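Local coordinates for protein arylmalonate decarboxylase (Bordetella bronchiseptica, PDB 3IXL) that catalyses the decarboxylation of 2-aryl-2-methylmalonates to 2-arylpropionates, releasing carbon dioxide, at residues L167-F175 against E199-P207; T75-N86 against Y126-F137. The protein carries 2 engineered substitutions. All coordinates share one frame; numbering follows the deposited sequence.

Contact 1 (L167-F175 against E199-P207)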
loop_
_atom_site.group_PDB
_atom_site.type_symbol
_atom_site.label_atom_id
_atom_site.label_comp_id
_atom_site.label_asym_id
_atom_site.label_seq_id
_atom_site.Cartn_x
_atom_site.Cartn_y
_atom_site.Cartn_z
ATOM N N LEU A 167 9.185 10.981 8.229
ATOM C CA LEU A 167 8.309 9.814 8.320
ATOM C C LEU A 167 8.490 9.051 9.634
ATOM O O LEU A 167 7.513 8.588 10.228
ATOM C CB LEU A 167 8.539 8.881 7.125
ATOM C CG LEU A 167 8.166 9.475 5.766
ATOM C CD1 LEU A 167 8.679 8.605 4.638
ATOM C CD2 LEU A 167 6.646 9.685 5.674
ATOM N N VAL A 168 9.733 8.941 10.103
ATOM C CA VAL A 168 9.976 8.317 11.403
ATOM C C VAL A 168 9.239 9.098 12.499
ATOM O O VAL A 168 8.571 8.523 13.357
ATOM C CB VAL A 168 11.494 8.233 11.740
ATOM C CG1 VAL A 168 11.719 7.826 13.208
ATOM C CG2 VAL A 168 12.202 7.265 10.789
ATOM N N ASP A 169 9.384 10.418 12.464
ATOM C CA ASP A 169 8.737 11.273 13.449
ATOM C C ASP A 169 7.207 11.185 13.382
ATOM O O ASP A 169 6.535 11.179 14.417
ATOM C CB ASP A 169 9.185 12.715 13.255
ATOM C CG ASP A 169 8.455 13.662 14.158
ATOM O OD1 ASP A 169 8.739 13.641 15.375
ATOM O OD2 ASP A 169 7.592 14.409 13.649
ATOM N N LEU A 170 6.657 11.121 12.169
ATOM C CA LEU A 170 5.210 10.973 11.999
ATOM C C LEU A 170 4.687 9.699 12.670
ATOM O O LEU A 170 3.663 9.716 13.355
ATOM C CB LEU A 170 4.879 10.947 10.512
ATOM C CG LEU A 170 3.398 10.945 10.129
ATOM C CD1 LEU A 170 2.740 12.292 10.439
ATOM C CD2 LEU A 170 3.253 10.601 8.644
ATOM N N CYS A 171 5.389 8.591 12.457
ATOM C CA CYS A 171 5.017 7.322 13.084
ATOM C C CYS A 171 5.113 7.374 14.601
ATOM O O CYS A 171 4.207 6.896 15.291
ATOM C CB CYS A 171 5.906 6.203 12.564
ATOM S SG CYS A 171 5.598 5.742 10.842
ATOM N N VAL A 172 6.205 7.947 15.101
ATOM C CA VAL A 172 6.403 8.043 16.546
ATOM C C VAL A 172 5.308 8.913 17.175
ATOM O O VAL A 172 4.721 8.525 18.193
ATOM C CB VAL A 172 7.815 8.560 16.898
ATOM C CG1 VAL A 172 7.934 8.808 18.404
ATOM C CG2 VAL A 172 8.880 7.573 16.448
ATOM N N ARG A 173 5.004 10.062 16.559
ATOM C CA ARG A 173 3.946 10.937 17.093
ATOM C C ARG A 173 2.566 10.264 17.060
ATOM O O ARG A 173 1.793 10.368 18.011
ATOM C CB ARG A 173 3.929 12.299 16.397
ATOM C CG ARG A 173 5.131 13.178 16.764
ATOM C CD ARG A 173 5.015 14.601 16.232
ATOM N NE ARG A 173 5.082 14.687 14.775
ATOM C CZ ARG A 173 4.036 14.933 13.988
ATOM N NH1 ARG A 173 2.832 15.122 14.522
ATOM N NH2 ARG A 173 4.184 14.994 12.671
ATOM N N ALA A 174 2.269 9.533 15.988
ATOM C CA ALA A 174 0.995 8.807 15.896
ATOM C C ALA A 174 0.882 7.739 16.983
ATOM O O ALA A 174 -0.169 7.574 17.604
ATOM C CB ALA A 174 0.833 8.183 14.514
ATOM N N PHE A 175 1.975 7.018 17.210
ATOM C CA PHE A 175 1.999 5.988 18.237
ATOM C C PHE A 175 1.902 6.583 19.641
ATOM O O PHE A 175 1.230 6.023 20.503
ATOM C CB PHE A 175 3.263 5.131 18.110
ATOM C CG PHE A 175 3.297 3.970 19.063
ATOM C CD1 PHE A 175 4.097 4.015 20.206
ATOM C CD2 PHE A 175 2.516 2.839 18.831
ATOM C CE1 PHE A 175 4.126 2.938 21.091
ATOM C CE2 PHE A 175 2.539 1.766 19.720
ATOM C CZ PHE A 175 3.346 1.818 20.842
ATOM N N GLU A 199 13.733 1.805 11.512
ATOM C CA GLU A 199 14.046 2.752 12.582
ATOM C C GLU A 199 12.864 2.893 13.541
ATOM O O GLU A 199 13.034 2.882 14.764
ATOM C CB GLU A 199 14.442 4.099 11.980
ATOM C CG GLU A 199 14.732 5.228 12.980
ATOM C CD GLU A 199 15.893 4.966 13.925
ATOM O OE1 GLU A 199 16.041 5.769 14.867
ATOM O OE2 GLU A 199 16.649 3.987 13.746
ATOM N N VAL A 200 11.654 2.998 13.002
ATOM C CA VAL A 200 10.467 3.058 13.848
ATOM C C VAL A 200 10.302 1.781 14.665
ATOM O O VAL A 200 10.036 1.845 15.870
ATOM C CB VAL A 200 9.181 3.311 13.026
ATOM C CG1 VAL A 200 7.954 3.272 13.909
ATOM C CG2 VAL A 200 9.248 4.656 12.316
ATOM N N GLU A 201 10.461 0.626 14.019
ATOM C CA GLU A 201 10.329 -0.658 14.718
ATOM C C GLU A 201 11.370 -0.811 15.833
ATOM O O GLU A 201 11.046 -1.308 16.919
ATOM C CB GLU A 201 10.386 -1.829 13.727
ATOM C CG GLU A 201 9.144 -1.886 12.822
ATOM C CD GLU A 201 9.077 -3.105 11.919
ATOM O OE1 GLU A 201 10.108 -3.788 11.730
ATOM O OE2 GLU A 201 7.975 -3.356 11.384
ATOM N N ARG A 202 12.602 -0.368 15.561
ATOM C CA ARG A 202 13.689 -0.383 16.550
ATOM C C ARG A 202 13.327 0.472 17.764
ATOM O O ARG A 202 13.471 0.040 18.917
ATOM C CB ARG A 202 14.978 0.153 15.913
ATOM C CG ARG A 202 16.200 0.155 16.841
ATOM C CD ARG A 202 17.344 1.009 16.257
ATOM N NE ARG A 202 17.098 2.453 16.298
ATOM C CZ ARG A 202 17.288 3.222 17.365
ATOM N NH1 ARG A 202 17.716 2.692 18.503
ATOM N NH2 ARG A 202 17.042 4.523 17.295
ATOM N N ARG A 203 12.877 1.691 17.506
ATOM C CA ARG A 203 12.615 2.645 18.586
ATOM C C ARG A 203 11.390 2.312 19.420
ATOM O O ARG A 203 11.390 2.525 20.637
ATOM C CB ARG A 203 12.494 4.059 18.029
ATOM C CG ARG A 203 13.813 4.654 17.572
ATOM C CD ARG A 203 13.640 6.081 17.088
ATOM N NE ARG A 203 12.942 6.918 18.065
ATOM C CZ ARG A 203 12.582 8.182 17.851
ATOM N NH1 ARG A 203 12.855 8.773 16.693
ATOM N NH2 ARG A 203 11.946 8.857 18.801
ATOM N N LEU A 204 10.344 1.791 18.781
ATOM C CA LEU A 204 9.076 1.590 19.465
ATOM C C LEU A 204 8.784 0.161 19.885
ATOM O O LEU A 204 7.979 -0.059 20.793
ATOM C CB LEU A 204 7.920 2.134 18.620
ATOM C CG LEU A 204 8.012 3.603 18.208
ATOM C CD1 LEU A 204 6.803 4.006 17.386
ATOM C CD2 LEU A 204 8.149 4.502 19.439
ATOM N N GLY A 205 9.400 -0.809 19.215
ATOM C CA GLY A 205 9.175 -2.217 19.535
ATOM C C GLY A 205 7.816 -2.732 19.091
ATOM O O GLY A 205 7.324 -3.743 19.605
ATOM N N VAL A 206 7.192 -2.025 18.148
ATOM C CA VAL A 206 5.960 -2.488 17.511
ATOM C C VAL A 206 6.180 -2.517 15.999
ATOM O O VAL A 206 7.046 -1.802 15.486
ATOM C CB VAL A 206 4.725 -1.606 17.866
ATOM C CG1 VAL A 206 4.481 -1.577 19.389
ATOM C CG2 VAL A 206 4.881 -0.184 17.325
ATOM N N PRO A 207 5.432 -3.379 15.289
ATOM C CA PRO A 207 5.603 -3.460 13.839
ATOM C C PRO A 207 4.959 -2.295 13.087
ATOM O O PRO A 207 3.983 -1.704 13.562
ATOM C CB PRO A 207 4.913 -4.781 13.478
ATOM C CG PRO A 207 3.878 -4.955 14.525
ATOM C CD PRO A 207 4.426 -4.336 15.784
#
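With Phe175 CG turned anti to the backbone N (chi1 -175°) and Leu204 CG anti to its carbonyl carbon, the two side chains pass one another heading opposite ways, and Leu204 CD1 comes to 3.8 Å from Phe175 CB. They belong to two helices of an alpha/beta domain, 164-176 and 196-204, which flank strand 183-187 of a four-stranded parallel sheet and run in roughly the same direction, at 38° with segment axes 9.9 Å apart. The inner part of the seam is apolar, and no hydrogen bond joins the two segments. Here Val200 sends both methyls to Cys171, CG2 lying 3.7 Å from Cys171 CB; CG2 also rests on the backbone of Val168. The CA atoms of Val168 and Val200, the nearest pair across the segments, are 5.8 Å apart. Beneath this layer Cys171 touches Leu186, while Phe175, Val200 and Leu204 reach Ile184. Past the helix end, Gly205 takes a positive phi and the chain turns, so that Val206 meets the far end of the Phe175 ring, its CG1 3.9 Å from Phe175 CZ. On the outer side the aliphatic part of Glu199 lies against Val168, with CG 3.9 Å from Val168 CG2, while its carboxylate is gripped side-on by NE and NH2 of Arg202 on the same helix. Arg203, bent at chi3, reaches across the two valines: its NH1 comes near Val168 CG1, and one guanidinium face lies over Val172 CG2, which sits above the centre, 4.0 Å from Arg203 CZ.

Contact 2 (T75-N86 against Y126-F137). With PAC (2-phenylacetic acid), chain C.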
loop_
_atom_site.group_PDB
_atom_site.type_symbol
_atom_site.label_atom_id
_atom_site.label_comp_id
_atom_site.label_asym_id
_atom_site.label_seq_id
_atom_site.Cartn_x
_atom_site.Cartn_y
_atom_site.Cartn_z
ATOM N N THR A 75 -3.424 2.671 -2.160
ATOM C CA THR A 75 -4.207 2.341 -0.976
ATOM C C THR A 75 -5.541 3.072 -1.049
ATOM O O THR A 75 -6.611 2.453 -0.991
ATOM C CB THR A 75 -3.464 2.736 0.331
ATOM O OG1 THR A 75 -2.041 2.741 0.124
ATOM C CG2 THR A 75 -3.821 1.776 1.461
ATOM N N SER A 76 -5.477 4.389 -1.208
ATOM C CA SER A 76 -6.688 5.195 -1.125
ATOM C C SER A 76 -7.657 4.980 -2.289
ATOM O O SER A 76 -8.871 5.010 -2.096
ATOM C CB SER A 76 -6.360 6.674 -0.876
ATOM O OG SER A 76 -5.504 7.189 -1.876
ATOM N N LEU A 77 -7.131 4.730 -3.483
ATOM C CA LEU A 77 -7.991 4.418 -4.625
ATOM C C LEU A 77 -8.802 3.160 -4.339
ATOM O O LEU A 77 -9.930 3.014 -4.827
ATOM C CB LEU A 77 -7.135 4.212 -5.875
ATOM C CG LEU A 77 -7.635 4.288 -7.299
ATOM C CD1 LEU A 77 -8.582 5.444 -7.523
ATOM C CD2 LEU A 77 -6.389 4.504 -8.117
ATOM N N SER A 78 -8.228 2.252 -3.544
ATOM C CA SER A 78 -8.895 0.999 -3.210
ATOM C C SER A 78 -9.722 1.000 -1.911
ATOM O O SER A 78 -10.607 0.159 -1.774
ATOM C CB SER A 78 -7.927 -0.192 -3.277
ATOM O OG SER A 78 -6.779 -0.022 -2.456
ATOM N N PHE A 79 -9.484 1.954 -1.004
ATOM C CA PHE A 79 -10.290 2.026 0.231
ATOM C C PHE A 79 -11.332 3.145 0.294
ATOM O O PHE A 79 -12.177 3.126 1.200
ATOM C CB PHE A 79 -9.432 1.974 1.529
ATOM C CG PHE A 79 -8.628 3.237 1.835
ATOM C CD1 PHE A 79 -9.255 4.471 2.076
ATOM C CD2 PHE A 79 -7.243 3.168 1.939
ATOM C CE1 PHE A 79 -8.508 5.613 2.359
ATOM C CE2 PHE A 79 -6.481 4.296 2.236
ATOM C CZ PHE A 79 -7.110 5.521 2.448
ATOM N N TYR A 80 -11.289 4.109 -0.631
ATOM C CA TYR A 80 -12.087 5.330 -0.431
ATOM C C TYR A 80 -13.595 5.140 -0.445
ATOM O O TYR A 80 -14.332 6.014 0.011
ATOM C CB TYR A 80 -11.686 6.466 -1.370
ATOM C CG TYR A 80 -12.224 6.441 -2.797
ATOM C CD1 TYR A 80 -11.769 5.504 -3.730
ATOM C CD2 TYR A 80 -13.120 7.421 -3.238
ATOM C CE1 TYR A 80 -12.225 5.521 -5.043
ATOM C CE2 TYR A 80 -13.569 7.454 -4.556
ATOM C CZ TYR A 80 -13.123 6.496 -5.453
ATOM O OH TYR A 80 -13.552 6.529 -6.769
ATOM N N ARG A 81 -14.042 4.013 -0.993
ATOM C CA ARG A 81 -15.468 3.714 -1.087
ATOM C C ARG A 81 -15.886 2.643 -0.093
ATOM O O ARG A 81 -17.046 2.228 -0.082
ATOM C CB ARG A 81 -15.813 3.294 -2.513
ATOM C CG ARG A 81 -15.840 4.461 -3.482
ATOM C CD ARG A 81 -16.069 3.991 -4.905
ATOM N NE ARG A 81 -16.358 5.097 -5.810
ATOM C CZ ARG A 81 -16.351 5.007 -7.135
ATOM N NH1 ARG A 81 -16.054 3.853 -7.736
ATOM N NH2 ARG A 81 -16.632 6.078 -7.863
ATOM N N GLY A 82 -14.957 2.196 0.744
ATOM C CA GLY A 82 -15.262 1.182 1.751
ATOM C C GLY A 82 -14.790 -0.206 1.359
ATOM O O GLY A 82 -14.284 -0.419 0.237
ATOM N N ALA A 83 -14.963 -1.146 2.285
ATOM C CA ALA A 83 -14.457 -2.511 2.119
ATOM C C ALA A 83 -15.115 -3.299 0.991
ATOM O O ALA A 83 -14.430 -4.041 0.272
ATOM C CB ALA A 83 -14.571 -3.281 3.434
ATOM N N ALA A 84 -16.431 -3.163 0.843
ATOM C CA ALA A 84 -17.136 -3.890 -0.211
ATOM C C ALA A 84 -16.592 -3.517 -1.590
ATOM O O ALA A 84 -16.430 -4.390 -2.449
ATOM C CB ALA A 84 -18.637 -3.642 -0.159
ATOM N N PHE A 85 -16.308 -2.234 -1.812
ATOM C CA PHE A 85 -15.801 -1.823 -3.127
ATOM C C PHE A 85 -14.392 -2.355 -3.385
ATOM O O PHE A 85 -14.075 -2.758 -4.495
ATOM C CB PHE A 85 -15.845 -0.307 -3.337
ATOM C CG PHE A 85 -15.252 0.134 -4.647
ATOM C CD1 PHE A 85 -15.936 -0.073 -5.836
ATOM C CD2 PHE A 85 -13.994 0.728 -4.690
ATOM C CE1 PHE A 85 -15.385 0.315 -7.047
ATOM C CE2 PHE A 85 -13.436 1.125 -5.896
ATOM C CZ PHE A 85 -14.129 0.908 -7.084
ATOM N N ASN A 86 -13.544 -2.354 -2.363
ATOM C CA ASN A 86 -12.230 -2.971 -2.497
ATOM C C ASN A 86 -12.368 -4.409 -2.995
ATOM O O ASN A 86 -11.696 -4.818 -3.949
ATOM C CB ASN A 86 -11.471 -2.910 -1.168
ATOM C CG ASN A 86 -10.086 -3.514 -1.265
ATOM O OD1 ASN A 86 -9.295 -3.150 -2.146
ATOM N ND2 ASN A 86 -9.783 -4.436 -0.368
ATOM N N TYR A 126 -2.137 11.810 4.061
ATOM C CA TYR A 126 -3.381 12.343 3.472
ATOM C C TYR A 126 -4.031 13.518 4.172
ATOM O O TYR A 126 -3.717 13.835 5.322
ATOM C CB TYR A 126 -4.452 11.255 3.418
ATOM C CG TYR A 126 -4.040 9.892 2.930
ATOM C CD1 TYR A 126 -4.256 8.765 3.723
ATOM C CD2 TYR A 126 -3.505 9.717 1.658
ATOM C CE1 TYR A 126 -3.921 7.497 3.270
ATOM C CE2 TYR A 126 -3.157 8.446 1.192
ATOM C CZ TYR A 126 -3.378 7.346 2.014
ATOM O OH TYR A 126 -3.058 6.072 1.577
ATOM N N ILE A 127 -4.975 14.133 3.453
ATOM C CA ILE A 127 -5.946 15.062 4.060
ATOM C C ILE A 127 -7.057 14.272 4.767
ATOM O O ILE A 127 -7.239 13.077 4.520
ATOM C CB ILE A 127 -6.534 16.085 3.042
ATOM C CG1 ILE A 127 -7.284 15.384 1.901
ATOM C CG2 ILE A 127 -5.416 16.984 2.497
ATOM C CD1 ILE A 127 -8.083 16.350 0.991
ATOM N N ASP A 128 -7.810 14.945 5.630
ATOM C CA ASP A 128 -8.675 14.246 6.574
ATOM C C ASP A 128 -9.880 13.506 6.011
ATOM O O ASP A 128 -10.305 12.515 6.604
ATOM C CB ASP A 128 -9.078 15.160 7.736
ATOM C CG ASP A 128 -7.977 15.301 8.768
ATOM O OD1 ASP A 128 -7.017 14.482 8.769
ATOM O OD2 ASP A 128 -8.064 16.235 9.595
ATOM N N ASP A 129 -10.417 13.941 4.874
ATOM C CA ASP A 129 -11.502 13.161 4.264
ATOM C C ASP A 129 -10.983 11.763 3.947
ATOM O O ASP A 129 -11.672 10.772 4.184
ATOM C CB ASP A 129 -12.053 13.827 2.997
ATOM C CG ASP A 129 -13.240 13.066 2.388
ATOM O OD1 ASP A 129 -13.975 12.373 3.121
ATOM O OD2 ASP A 129 -13.431 13.190 1.165
ATOM N N VAL A 130 -9.770 11.698 3.409
ATOM C CA VAL A 130 -9.160 10.415 3.089
ATOM C C VAL A 130 -8.808 9.640 4.376
ATOM O O VAL A 130 -9.034 8.432 4.447
ATOM C CB VAL A 130 -7.947 10.597 2.157
ATOM C CG1 VAL A 130 -7.284 9.256 1.850
ATOM C CG2 VAL A 130 -8.378 11.262 0.846
ATOM N N ASN A 131 -8.308 10.337 5.408
ATOM C CA ASN A 131 -8.034 9.686 6.690
ATOM C C ASN A 131 -9.267 9.079 7.350
ATOM O O ASN A 131 -9.196 7.989 7.916
ATOM C CB ASN A 131 -7.334 10.651 7.649
ATOM C CG ASN A 131 -5.966 11.048 7.159
ATOM O OD1 ASN A 131 -5.251 10.222 6.586
ATOM N ND2 ASN A 131 -5.592 12.316 7.357
ATOM N N GLU A 132 -10.398 9.782 7.253
ATOM C CA GLU A 132 -11.661 9.283 7.788
ATOM C C GLU A 132 -12.089 8.024 7.050
ATOM O O GLU A 132 -12.545 7.064 7.665
ATOM C CB GLU A 132 -12.756 10.346 7.681
ATOM C CG GLU A 132 -12.582 11.507 8.644
ATOM C CD GLU A 132 -13.686 12.552 8.533
ATOM O OE1 GLU A 132 -13.618 13.557 9.275
ATOM O OE2 GLU A 132 -14.622 12.378 7.722
ATOM N N ARG A 133 -11.923 8.027 5.726
ATOM C CA ARG A 133 -12.272 6.863 4.915
ATOM C C ARG A 133 -11.373 5.670 5.226
ATOM O O ARG A 133 -11.835 4.528 5.265
ATOM C CB ARG A 133 -12.221 7.215 3.427
ATOM C CG ARG A 133 -13.319 8.201 3.002
ATOM C CD ARG A 133 -13.019 8.801 1.642
ATOM N NE ARG A 133 -13.889 9.925 1.285
ATOM C CZ ARG A 133 -14.791 9.912 0.309
ATOM N NH1 ARG A 133 -14.988 8.827 -0.431
ATOM N NH2 ARG A 133 -15.498 11.010 0.078
ATOM N N LEU A 134 -10.091 5.932 5.476
ATOM C CA LEU A 134 -9.173 4.885 5.892
ATOM C C LEU A 134 -9.629 4.278 7.215
ATOM O O LEU A 134 -9.738 3.056 7.330
ATOM C CB LEU A 134 -7.747 5.434 6.011
ATOM C CG LEU A 134 -6.686 4.481 6.578
ATOM C CD1 LEU A 134 -6.572 3.208 5.764
ATOM C CD2 LEU A 134 -5.326 5.165 6.685
ATOM N N ALA A 135 -9.913 5.123 8.207
ATOM C CA ALA A 135 -10.391 4.620 9.502
ATOM C C ALA A 135 -11.670 3.797 9.380
ATOM O O ALA A 135 -11.795 2.744 10.021
ATOM C CB ALA A 135 -10.578 5.766 10.495
ATOM N N ALA A 136 -12.601 4.252 8.544
ATOM C CA ALA A 136 -13.858 3.526 8.333
ATOM C C ALA A 136 -13.623 2.164 7.679
ATOM O O ALA A 136 -14.238 1.157 8.069
ATOM C CB ALA A 136 -14.829 4.359 7.513
ATOM N N PHE A 137 -12.737 2.137 6.682
ATOM C CA PHE A 137 -12.351 0.901 6.007
ATOM C C PHE A 137 -11.760 -0.098 6.997
ATOM O O PHE A 137 -12.166 -1.267 7.039
ATOM C CB PHE A 137 -11.346 1.214 4.879
ATOM C CG PHE A 137 -10.738 -0.006 4.244
ATOM C CD1 PHE A 137 -11.419 -0.721 3.254
ATOM C CD2 PHE A 137 -9.472 -0.427 4.610
ATOM C CE1 PHE A 137 -10.843 -1.852 2.665
ATOM C CE2 PHE A 137 -8.892 -1.557 4.023
ATOM C CZ PHE A 137 -9.582 -2.262 3.053
HETATM C C1 PAC C . -2.159 5.885 -1.776
HETATM C C2 PAC C . -1.832 6.982 -2.772
HETATM C "C1'" PAC C . -0.645 6.857 -3.705
HETATM C "C2'" PAC C . -0.067 8.061 -4.119
HETATM C "C3'" PAC C . 1.024 8.071 -4.987
HETATM C "C4'" PAC C . 1.540 6.865 -5.453
HETATM C "C5'" PAC C . 0.971 5.654 -5.041
HETATM C "C6'" PAC C . -0.128 5.641 -4.175
HETATM O O1 PAC C . -1.449 4.849 -1.636
HETATM O O2 PAC C . -3.199 6.084 -1.086
HETATM O O HOH W 1 -13.764 3.764 3.460
#
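Phe79 is wedged between its own helix and helix 128-140: with CG set between backbone N and carbonyl carbon, its ring is sandwiched by Ser76 CA over one face and Leu134 over the other. Leu134 CB makes a CH-pi contact, 4.0 Å from the ring centroid of Phe79. In a second CH-pi contact, Phe79 CB sits over a face of Phe137, 3.8 Å from that ring's centroid. The edge of Phe137 abuts the backbone of Gly82 and Ala83. Tyr126 approaches Phe79 from the opposite direction, the two planes inclined at 73°, with Tyr126 CE1 at the Phe79 edge; Val130 CG1 lies over one face of Tyr126 and also reaches Ser76 CB. Thr75, Ser76 and Tyr126 form part of the pocket for 2-phenylacetic acid, which Gly189 N also binds. Tyr126 OH donates to the ligand's O2 over 2.7 Å. Ser76 OG and N bind the same oxygen, whereas Thr75 N and OG1 hold O1, the Thr75 N bond being 3.0 Å long. At the outer end Arg133 lies alongside Tyr80, ring and guanidinium planes 29° apart, and its NH1 donates to Tyr80 O (2.9 Å, N-H...O angle 151°); NE makes a salt bridge to Asp129 OD1. A water donates to both Phe79 O and Arg133 O, 2.8 Å from each, bridging the two segments. Around this interface, helix 45-51 supplies Tyr48 to Ser76 OG and Asp49 to Tyr80 OH, Leu109 of helix 104-114 packs on Phe137, and strand 183-187 meets Leu134 through Leu185 and Ser187.

In the fold
Contact 2 is buried and holds part of the ligand pocket, whereas contact 1 lies farther from the middle of the chain, partly buried, with charged side chains along its outer side. Their centres are 23 Å apart and they do not touch, but strand 183-187 is a neighbour of both: Ile184 and Leu186 meet contact 1, Leu185 and Ser187 meet contact 2. Contact 1 stays on one sheet and relies on side-chain packing without a hydrogen bond across it. Contact 2 spans both sheets, joining a helix that follows strand 67-72 of one to a helix that follows strand 119-124 of the other, and adds hydrogen bonds, a shared water and binding of the ligand's carboxyl group to its aromatic core.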